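Local coordinates for protein Csm3 (Thermoplasma volcanium, PDB 6AE2) that probably binds crRNA as a RAMP subunit of the type III-A CRISPR-Cas effector complex and may cleave target RNA, at residues A[94-99]-A[194-199]; A[188-193]-A[227-232]; A[207-212]-A[218-223]. All coordinates share one frame; numbering follows the deposited sequence.

Contact 1 of 3, residues A[94-99]-A[194-199]; sequences VDYKGK and IKCLKT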
loop_
_atom_site.group_PDB
_atom_site.type_symbol
_atom_site.label_atom_id
_atom_site.label_comp_id
_atom_site.label_asym_id
_atom_site.label_seq_id
_atom_site.Cartn_x
_atom_site.Cartn_y
_atom_site.Cartn_z
ATOM N N VAL A 94 10.331 0.641 15.980
ATOM C CA VAL A 94 9.853 1.667 16.899
ATOM C C VAL A 94 10.242 1.386 18.342
ATOM O O VAL A 94 9.885 2.172 19.233
ATOM C CB VAL A 94 8.321 1.829 16.814
ATOM C CG1 VAL A 94 7.888 2.019 15.367
ATOM C CG2 VAL A 94 7.621 0.633 17.450
ATOM N N ASP A 95 10.963 0.292 18.603
ATOM C CA ASP A 95 11.384 -0.085 19.952
ATOM C C ASP A 95 10.171 -0.243 20.872
ATOM O O ASP A 95 10.038 0.423 21.900
ATOM C CB ASP A 95 12.390 0.931 20.512
ATOM C CG ASP A 95 13.125 0.420 21.743
ATOM O OD1 ASP A 95 12.533 0.410 22.842
ATOM O OD2 ASP A 95 14.305 0.032 21.611
ATOM N N TYR A 96 9.268 -1.137 20.472
ATOM C CA TYR A 96 8.080 -1.399 21.275
ATOM C C TYR A 96 8.449 -2.266 22.470
ATOM O O TYR A 96 9.007 -3.357 22.312
ATOM C CB TYR A 96 6.993 -2.076 20.443
ATOM C CG TYR A 96 5.641 -2.101 21.132
ATOM C CD1 TYR A 96 5.325 -3.098 22.046
ATOM C CD2 TYR A 96 4.685 -1.127 20.871
ATOM C CE1 TYR A 96 4.098 -3.124 22.682
ATOM C CE2 TYR A 96 3.453 -1.146 21.501
ATOM C CZ TYR A 96 3.166 -2.147 22.405
ATOM O OH TYR A 96 1.942 -2.171 23.035
ATOM N N LYS A 97 8.145 -1.773 23.665
ATOM C CA LYS A 97 8.264 -2.538 24.893
ATOM C C LYS A 97 6.913 -2.543 25.598
ATOM O O LYS A 97 6.035 -1.723 25.308
ATOM C CB LYS A 97 9.355 -1.966 25.812
ATOM C CG LYS A 97 10.591 -1.458 25.077
ATOM C CD LYS A 97 11.857 -1.713 25.891
ATOM C CE LYS A 97 12.793 -0.512 25.858
ATOM N NZ LYS A 97 13.645 -0.436 27.076
ATOM N N GLY A 98 6.747 -3.484 26.522
ATOM C CA GLY A 98 5.477 -3.675 27.187
ATOM C C GLY A 98 5.119 -2.526 28.117
ATOM O O GLY A 98 5.679 -1.430 28.071
ATOM N N LYS A 99 4.140 -2.805 28.986
ATOM C CA LYS A 99 3.703 -1.812 29.963
ATOM C C LYS A 99 4.854 -1.357 30.851
ATOM O O LYS A 99 4.870 -0.208 31.309
ATOM C CB LYS A 99 2.562 -2.382 30.807
ATOM C CG LYS A 99 1.643 -1.334 31.415
ATOM C CD LYS A 99 2.051 -1.012 32.843
ATOM C CE LYS A 99 2.058 -2.263 33.708
ATOM N NZ LYS A 99 2.795 -2.049 34.983
ATOM N N ILE A 194 -2.794 -7.934 23.242
ATOM C CA ILE A 194 -3.686 -7.439 22.196
ATOM C C ILE A 194 -3.228 -6.063 21.729
ATOM O O ILE A 194 -3.146 -5.791 20.525
ATOM C CB ILE A 194 -5.140 -7.408 22.698
ATOM C CG1 ILE A 194 -5.694 -8.827 22.835
ATOM C CG2 ILE A 194 -6.010 -6.570 21.768
ATOM C CD1 ILE A 194 -6.823 -8.937 23.837
ATOM N N LYS A 195 -2.903 -5.183 22.681
ATOM C CA LYS A 195 -2.458 -3.840 22.327
ATOM C C LYS A 195 -1.189 -3.885 21.482
ATOM O O LYS A 195 -1.091 -3.191 20.464
ATOM C CB LYS A 195 -2.237 -3.011 23.592
ATOM C CG LYS A 195 -1.299 -1.831 23.411
ATOM C CD LYS A 195 -1.274 -0.950 24.649
ATOM C CE LYS A 195 -0.367 0.255 24.456
ATOM N NZ LYS A 195 0.422 0.549 25.687
ATOM N N CYS A 196 -0.213 -4.707 21.878
ATOM C CA CYS A 196 0.996 -4.853 21.074
ATOM C C CYS A 196 0.666 -5.351 19.671
ATOM O O CYS A 196 1.303 -4.946 18.692
ATOM C CB CYS A 196 1.971 -5.803 21.765
ATOM S SG CYS A 196 3.334 -6.365 20.721
ATOM N N LEU A 197 -0.338 -6.222 19.554
ATOM C CA LEU A 197 -0.761 -6.698 18.241
ATOM C C LEU A 197 -1.454 -5.592 17.453
ATOM O O LEU A 197 -1.203 -5.420 16.256
ATOM C CB LEU A 197 -1.682 -7.908 18.399
ATOM C CG LEU A 197 -2.275 -8.539 17.134
ATOM C CD1 LEU A 197 -1.226 -8.713 16.041
ATOM C CD2 LEU A 197 -2.940 -9.870 17.464
ATOM N N LYS A 198 -2.329 -4.830 18.115
ATOM C CA LYS A 198 -3.101 -3.806 17.419
ATOM C C LYS A 198 -2.197 -2.722 16.842
ATOM O O LYS A 198 -2.314 -2.366 15.662
ATOM C CB LYS A 198 -4.140 -3.194 18.361
ATOM C CG LYS A 198 -5.217 -4.158 18.840
ATOM C CD LYS A 198 -6.495 -4.022 18.032
ATOM C CE LYS A 198 -7.658 -4.725 18.719
ATOM N NZ LYS A 198 -8.076 -4.019 19.963
ATOM N N THR A 199 -1.287 -2.180 17.659
ATOM C CA THR A 199 -0.432 -1.100 17.173
ATOM C C THR A 199 0.557 -1.591 16.124
ATOM O O THR A 199 0.970 -0.814 15.254
ATOM C CB THR A 199 0.317 -0.430 18.327
ATOM O OG1 THR A 199 1.495 -1.180 18.642
ATOM C CG2 THR A 199 -0.565 -0.319 19.556
#

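Contact 2 of 3, residues A[188-193]-A[227-232]; sequences DNEEEM and PIKKGI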
loop_
_atom_site.group_PDB
_atom_site.type_symbol
_atom_site.label_atom_id
_atom_site.label_comp_id
_atom_site.label_asym_id
_atom_site.label_seq_id
_atom_site.Cartn_x
_atom_site.Cartn_y
_atom_site.Cartn_z
ATOM N N ASP A 188 -0.216 -13.998 32.176
ATOM C CA ASP A 188 -0.045 -13.185 30.982
ATOM C C ASP A 188 -0.944 -11.956 31.037
ATOM O O ASP A 188 -2.055 -11.998 31.571
ATOM C CB ASP A 188 -0.367 -13.998 29.728
ATOM C CG ASP A 188 0.792 -14.858 29.275
ATOM O OD1 ASP A 188 1.940 -14.574 29.675
ATOM O OD2 ASP A 188 0.551 -15.820 28.514
ATOM N N ASN A 189 -0.449 -10.855 30.474
ATOM C CA ASN A 189 -1.212 -9.610 30.392
ATOM C C ASN A 189 -1.914 -9.588 29.040
ATOM O O ASN A 189 -1.373 -9.116 28.039
ATOM C CB ASN A 189 -0.302 -8.403 30.587
ATOM C CG ASN A 189 -1.074 -7.134 30.896
ATOM O OD1 ASN A 189 -2.223 -6.977 30.483
ATOM N ND2 ASN A 189 -0.449 -6.225 31.638
ATOM N N GLU A 190 -3.142 -10.114 29.017
ATOM C CA GLU A 190 -3.897 -10.217 27.771
ATOM C C GLU A 190 -4.080 -8.854 27.115
ATOM O O GLU A 190 -3.911 -8.709 25.899
ATOM C CB GLU A 190 -5.253 -10.870 28.043
ATOM C CG GLU A 190 -6.168 -10.937 26.832
ATOM C CD GLU A 190 -7.633 -11.031 27.213
ATOM O OE1 GLU A 190 -8.019 -12.028 27.854
ATOM O OE2 GLU A 190 -8.398 -10.104 26.868
ATOM N N GLU A 191 -4.420 -7.839 27.914
ATOM C CA GLU A 191 -4.685 -6.517 27.356
ATOM C C GLU A 191 -3.435 -5.926 26.713
ATOM O O GLU A 191 -3.517 -5.262 25.672
ATOM C CB GLU A 191 -5.223 -5.590 28.447
ATOM C CG GLU A 191 -5.176 -4.111 28.096
ATOM C CD GLU A 191 -5.899 -3.250 29.111
ATOM O OE1 GLU A 191 -5.403 -2.145 29.421
ATOM O OE2 GLU A 191 -6.965 -3.680 29.600
ATOM N N GLU A 192 -2.264 -6.164 27.310
ATOM C CA GLU A 192 -1.026 -5.651 26.731
ATOM C C GLU A 192 -0.671 -6.384 25.442
ATOM O O GLU A 192 -0.157 -5.773 24.496
ATOM C CB GLU A 192 0.114 -5.763 27.743
ATOM C CG GLU A 192 0.155 -4.639 28.766
ATOM C CD GLU A 192 0.359 -3.276 28.131
ATOM O OE1 GLU A 192 1.342 -3.109 27.378
ATOM O OE2 GLU A 192 -0.464 -2.372 28.387
ATOM N N MET A 193 -0.938 -7.690 25.384
ATOM C CA MET A 193 -0.606 -8.461 24.189
ATOM C C MET A 193 -1.485 -8.061 23.012
ATOM O O MET A 193 -0.993 -7.879 21.891
ATOM C CB MET A 193 -0.739 -9.955 24.476
ATOM C CG MET A 193 0.284 -10.490 25.457
ATOM S SD MET A 193 0.209 -12.282 25.547
ATOM C CE MET A 193 -1.092 -12.442 26.756
ATOM N N PRO A 227 -12.955 -10.473 18.905
ATOM C CA PRO A 227 -12.241 -11.658 19.393
ATOM C C PRO A 227 -13.199 -12.746 19.855
ATOM O O PRO A 227 -14.200 -12.480 20.523
ATOM C CB PRO A 227 -11.408 -11.118 20.560
ATOM C CG PRO A 227 -12.129 -9.877 20.998
ATOM C CD PRO A 227 -12.706 -9.288 19.745
ATOM N N ILE A 228 -12.882 -13.981 19.482
ATOM C CA ILE A 228 -13.573 -15.166 19.978
ATOM C C ILE A 228 -12.653 -15.862 20.970
ATOM O O ILE A 228 -11.572 -16.337 20.598
ATOM C CB ILE A 228 -13.969 -16.118 18.837
ATOM C CG1 ILE A 228 -14.774 -15.381 17.765
ATOM C CG2 ILE A 228 -14.754 -17.301 19.384
ATOM C CD1 ILE A 228 -15.262 -16.285 16.646
ATOM N N LYS A 229 -13.073 -15.917 22.230
ATOM C CA LYS A 229 -12.337 -16.636 23.261
ATOM C C LYS A 229 -12.848 -18.068 23.339
ATOM O O LYS A 229 -14.057 -18.295 23.456
ATOM C CB LYS A 229 -12.489 -15.950 24.619
ATOM C CG LYS A 229 -11.720 -14.650 24.771
ATOM C CD LYS A 229 -12.141 -13.943 26.048
ATOM C CE LYS A 229 -11.050 -13.030 26.574
ATOM N NZ LYS A 229 -11.365 -12.541 27.946
ATOM N N LYS A 230 -11.930 -19.029 23.268
ATOM C CA LYS A 230 -12.267 -20.443 23.375
ATOM C C LYS A 230 -11.458 -21.062 24.505
ATOM O O LYS A 230 -10.228 -21.145 24.420
ATOM C CB LYS A 230 -12.006 -21.181 22.059
ATOM C CG LYS A 230 -12.246 -20.344 20.813
ATOM C CD LYS A 230 -12.949 -21.140 19.723
ATOM C CE LYS A 230 -12.241 -22.455 19.448
ATOM N NZ LYS A 230 -12.693 -23.076 18.170
ATOM N N GLY A 231 -12.150 -21.488 25.560
ATOM C CA GLY A 231 -11.539 -22.242 26.632
ATOM C C GLY A 231 -11.688 -23.736 26.416
ATOM O O GLY A 231 -12.139 -24.204 25.370
ATOM N N ILE A 232 -11.303 -24.497 27.444
ATOM C CA ILE A 232 -11.384 -25.952 27.352
ATOM C C ILE A 232 -12.815 -26.400 27.081
ATOM O O ILE A 232 -13.038 -27.413 26.405
ATOM C CB ILE A 232 -10.809 -26.601 28.630
ATOM C CG1 ILE A 232 -10.800 -28.130 28.512
ATOM C CG2 ILE A 232 -11.585 -26.154 29.863
ATOM C CD1 ILE A 232 -10.269 -28.652 27.188
#

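Contact 3 of 3, residues A[207-212]-A[218-223]; sequences SYLGGN and GSVKIT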
loop_
_atom_site.group_PDB
_atom_site.type_symbol
_atom_site.label_atom_id
_atom_site.label_comp_id
_atom_site.label_asym_id
_atom_site.label_seq_id
_atom_site.Cartn_x
_atom_site.Cartn_y
_atom_site.Cartn_z
ATOM N N SER A 207 2.804 1.495 6.396
ATOM C CA SER A 207 3.912 0.899 5.666
ATOM C C SER A 207 3.348 0.020 4.555
ATOM O O SER A 207 2.368 0.397 3.898
ATOM C CB SER A 207 4.812 0.091 6.602
ATOM O OG SER A 207 6.077 -0.148 6.006
ATOM N N TYR A 208 3.939 -1.158 4.350
ATOM C CA TYR A 208 3.549 -1.982 3.215
ATOM C C TYR A 208 3.909 -3.440 3.466
ATOM O O TYR A 208 4.820 -3.747 4.238
ATOM C CB TYR A 208 4.220 -1.486 1.931
ATOM C CG TYR A 208 5.731 -1.594 1.965
ATOM C CD1 TYR A 208 6.509 -0.579 2.510
ATOM C CD2 TYR A 208 6.380 -2.711 1.452
ATOM C CE1 TYR A 208 7.888 -0.676 2.544
ATOM C CE2 TYR A 208 7.759 -2.814 1.481
ATOM C CZ TYR A 208 8.507 -1.796 2.027
ATOM O OH TYR A 208 9.880 -1.900 2.055
ATOM N N LEU A 209 3.187 -4.326 2.786
ATOM C CA LEU A 209 3.508 -5.743 2.717
ATOM C C LEU A 209 4.228 -6.052 1.410
ATOM O O LEU A 209 3.999 -5.404 0.386
ATOM C CB LEU A 209 2.247 -6.607 2.815
ATOM C CG LEU A 209 1.683 -6.963 4.188
ATOM C CD1 LEU A 209 0.399 -7.769 4.029
ATOM C CD2 LEU A 209 2.716 -7.733 4.991
ATOM N N GLY A 210 5.104 -7.053 1.455
ATOM C CA GLY A 210 5.801 -7.481 0.261
ATOM C C GLY A 210 6.940 -6.551 -0.118
ATOM O O GLY A 210 7.514 -5.838 0.711
ATOM N N GLY A 211 7.264 -6.563 -1.412
ATOM C CA GLY A 211 8.368 -5.800 -1.945
ATOM C C GLY A 211 7.911 -4.580 -2.732
ATOM O O GLY A 211 6.729 -4.383 -3.010
ATOM N N ASN A 212 8.896 -3.749 -3.080
ATOM C CA ASN A 212 8.691 -2.546 -3.891
ATOM C C ASN A 212 7.777 -1.538 -3.199
ATOM O O ASN A 212 7.020 -0.818 -3.855
ATOM C CB ASN A 212 8.151 -2.900 -5.280
ATOM C CG ASN A 212 9.141 -3.703 -6.103
ATOM O OD1 ASN A 212 10.167 -3.182 -6.539
ATOM N ND2 ASN A 212 8.840 -4.979 -6.314
ATOM N N GLY A 218 1.875 -2.589 -2.234
ATOM C CA GLY A 218 1.606 -3.317 -1.008
ATOM C C GLY A 218 1.018 -2.538 0.146
ATOM O O GLY A 218 1.218 -2.930 1.299
ATOM N N SER A 219 0.292 -1.454 -0.113
ATOM C CA SER A 219 -0.480 -0.840 0.957
ATOM C C SER A 219 -1.690 -1.710 1.253
ATOM O O SER A 219 -2.376 -2.171 0.335
ATOM C CB SER A 219 -0.917 0.569 0.582
ATOM O OG SER A 219 -1.973 1.003 1.426
ATOM N N VAL A 220 -1.962 -1.922 2.536
ATOM C CA VAL A 220 -2.895 -2.947 2.977
ATOM C C VAL A 220 -3.743 -2.397 4.116
ATOM O O VAL A 220 -3.249 -1.651 4.968
ATOM C CB VAL A 220 -2.123 -4.216 3.399
ATOM C CG1 VAL A 220 -2.885 -5.009 4.433
ATOM C CG2 VAL A 220 -1.802 -5.068 2.176
ATOM N N LYS A 221 -5.026 -2.745 4.118
ATOM C CA LYS A 221 -5.914 -2.468 5.241
ATOM C C LYS A 221 -6.241 -3.789 5.925
ATOM O O LYS A 221 -6.783 -4.703 5.293
ATOM C CB LYS A 221 -7.191 -1.764 4.786
ATOM C CG LYS A 221 -8.232 -1.638 5.884
ATOM C CD LYS A 221 -9.630 -1.473 5.315
ATOM C CE LYS A 221 -9.828 -0.084 4.726
ATOM N NZ LYS A 221 -11.256 0.185 4.397
ATOM N N ILE A 222 -5.902 -3.892 7.208
ATOM C CA ILE A 222 -6.107 -5.105 7.990
ATOM C C ILE A 222 -7.280 -4.881 8.931
ATOM O O ILE A 222 -7.334 -3.869 9.640
ATOM C CB ILE A 222 -4.838 -5.496 8.768
ATOM C CG1 ILE A 222 -3.737 -5.926 7.794
ATOM C CG2 ILE A 222 -5.146 -6.597 9.775
ATOM C CD1 ILE A 222 -2.732 -6.893 8.377
ATOM N N THR A 223 -8.223 -5.821 8.931
ATOM C CA THR A 223 -9.419 -5.752 9.763
ATOM C C THR A 223 -9.497 -7.017 10.607
ATOM O O THR A 223 -9.751 -8.108 10.080
ATOM C CB THR A 223 -10.681 -5.592 8.915
ATOM O OG1 THR A 223 -10.506 -4.503 8.005
ATOM C CG2 THR A 223 -11.895 -5.315 9.802
HETATM O O HOH W 1 0.019 -0.931 4.413
#

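Contact 1 of 3, residues A[94-99]-A[194-199]
Y96 sets its ring against one side of helix 190-205, where C196, K195 and T199 meet it in a loop-to-helix packing that includes a cysteine sulfur-aromatic contact. The loop departs from helix 80-93 at D95, whose positive phi of 58° marks the end of helical geometry, and Y96 follows at once. Y96 supplies nearly all of its loop's share of the 179 Å² buried; C196, K195 and T199 supply the helix side. The segments meet by packing without a hydrogen bond from one to the other.

The sulfur and apolar contacts come first. C196 lies by the CD1/CE1 side of the ring: its CB is 3.5 Å from Y96 CE1, and its SG is 4.5 Å from the Y96 ring centroid. That sulfur stands 38° off the ring normal, an oblique approach. CG of Y96 is anti to the backbone N (chi1 -168°), which sends the ring out from the loop to the helix.

The polar side chains of the helix touch the ring's far end. T199 OG1 lies on the same side of the ring plane as the sulfur, but near the other edge atom, 3.5 Å from Y96 CE2, and the two side chains cross at about a right angle. L91 of helix 80-93 touches Y96, C196 and T199, while I104 and V105 of helix 104-109 also reach the ring; E236 of the second subunit packs on Y96 and makes a long, weak ion pair with K195 NZ. At the phenol end the aliphatic part of K195 runs past the hydroxyl, with K195 CG 3.3 Å from Y96 OH.

Contact 2 of 3, residues A[188-193]-A[227-232]
E190 and K229 mark the nearest approach of the two backbones, yet their CA atoms remain 11.5 Å apart: the first turn of helix 190-205 and the end of strand 220-230 are joined through extended side chains alone. N189 begins the helix as its N-cap. Its OD1 accepts from E192 N at 3.3 Å, the donor lying above the amide plane, 65° out of it, and its backbone O takes M193 N.

Across the gap E190 and K229 come from opposite directions. CG of E190 is anti to its backbone N (chi1 176°), which carries the carboxylate outward from the helix. There K229 NZ forms a salt bridge with E190 OE1 at 3.4 Å, a weak bond, and K229 CE lies equally close to that oxygen. The stronger partner of E190 OE1 is Y28 OH, by a hydrogen bond, so the lysine is a secondary, surface partner of an oxygen already engaged.

Strand 26-38 occupies the space beside both: I228 and K230 pair by backbone hydrogen bonds with its I31 and N29, K229 touches Y28, and I30 receives E190. On the helix, E192 and M193 pack instead against I104 of helix 104-109.

Contact 3 of 3, residues A[207-212]-A[218-223]
Y208 and L209 run antiparallel past S219 and G218, with the CA atoms of both facing pairs 4.8 Å apart, although segment 207-212 forms no regular strand. One direct hydrogen bond joins them: L209 N donates to G218 O at 2.8 Å and 162°, tilted only 19° from the carbonyl plane. Two CA-H...O contacts accompany it, one from Y208 CA to G218 O. In the other, G218, with positive phi (71°) and no side chain to intervene, brings its CA to 3.5 Å from L209 O. A water lies between the segments, 2.7 Å from S207 O, and accepts from V220 N at 2.9 Å. S207 O also accepts a hydrogen bond from NH1 of R128 of the second subunit.

Among side chains, L209 and V220 carry the apolar contact: they meet through L209 CD1 and V220 CG2, 3.9 Å apart. L209 also packs on L204 of helix 190-205. Y208 brings only its CB near G218 O, at 3.4 Å; its ring turns elsewhere, taking G210 O in plane at its edge and K86 in a cation-pi contact.

The two segments thus form the base of the glycine-rich loop near the C-terminus that is a hallmark of RAMP proteins and is probably involved in RNA binding.

Overall arrangement
Helix 190-205 and strand 220-230, successive in the chain, carry most of the arrangement. Contacts 1 and 2 share the helix, have centres 15 Å apart and touch through K99 N and E192 OE1, 3.2 Å apart; their segments alternate along the sequence. Contact 3 is nested inside the loop closed by contact 2 and shares strand 220-230 with it, but the centres are 26 Å apart, on opposite sides of the chain's centre. Contacts 1 and 3, in series, with centres 19 Å apart and nearest atoms about 8 Å apart, both touch the second subunit. The helix and the edge strand, linked in sequence by the glycine-rich loop, thus contribute to all three contacts of a RAMP-type fold.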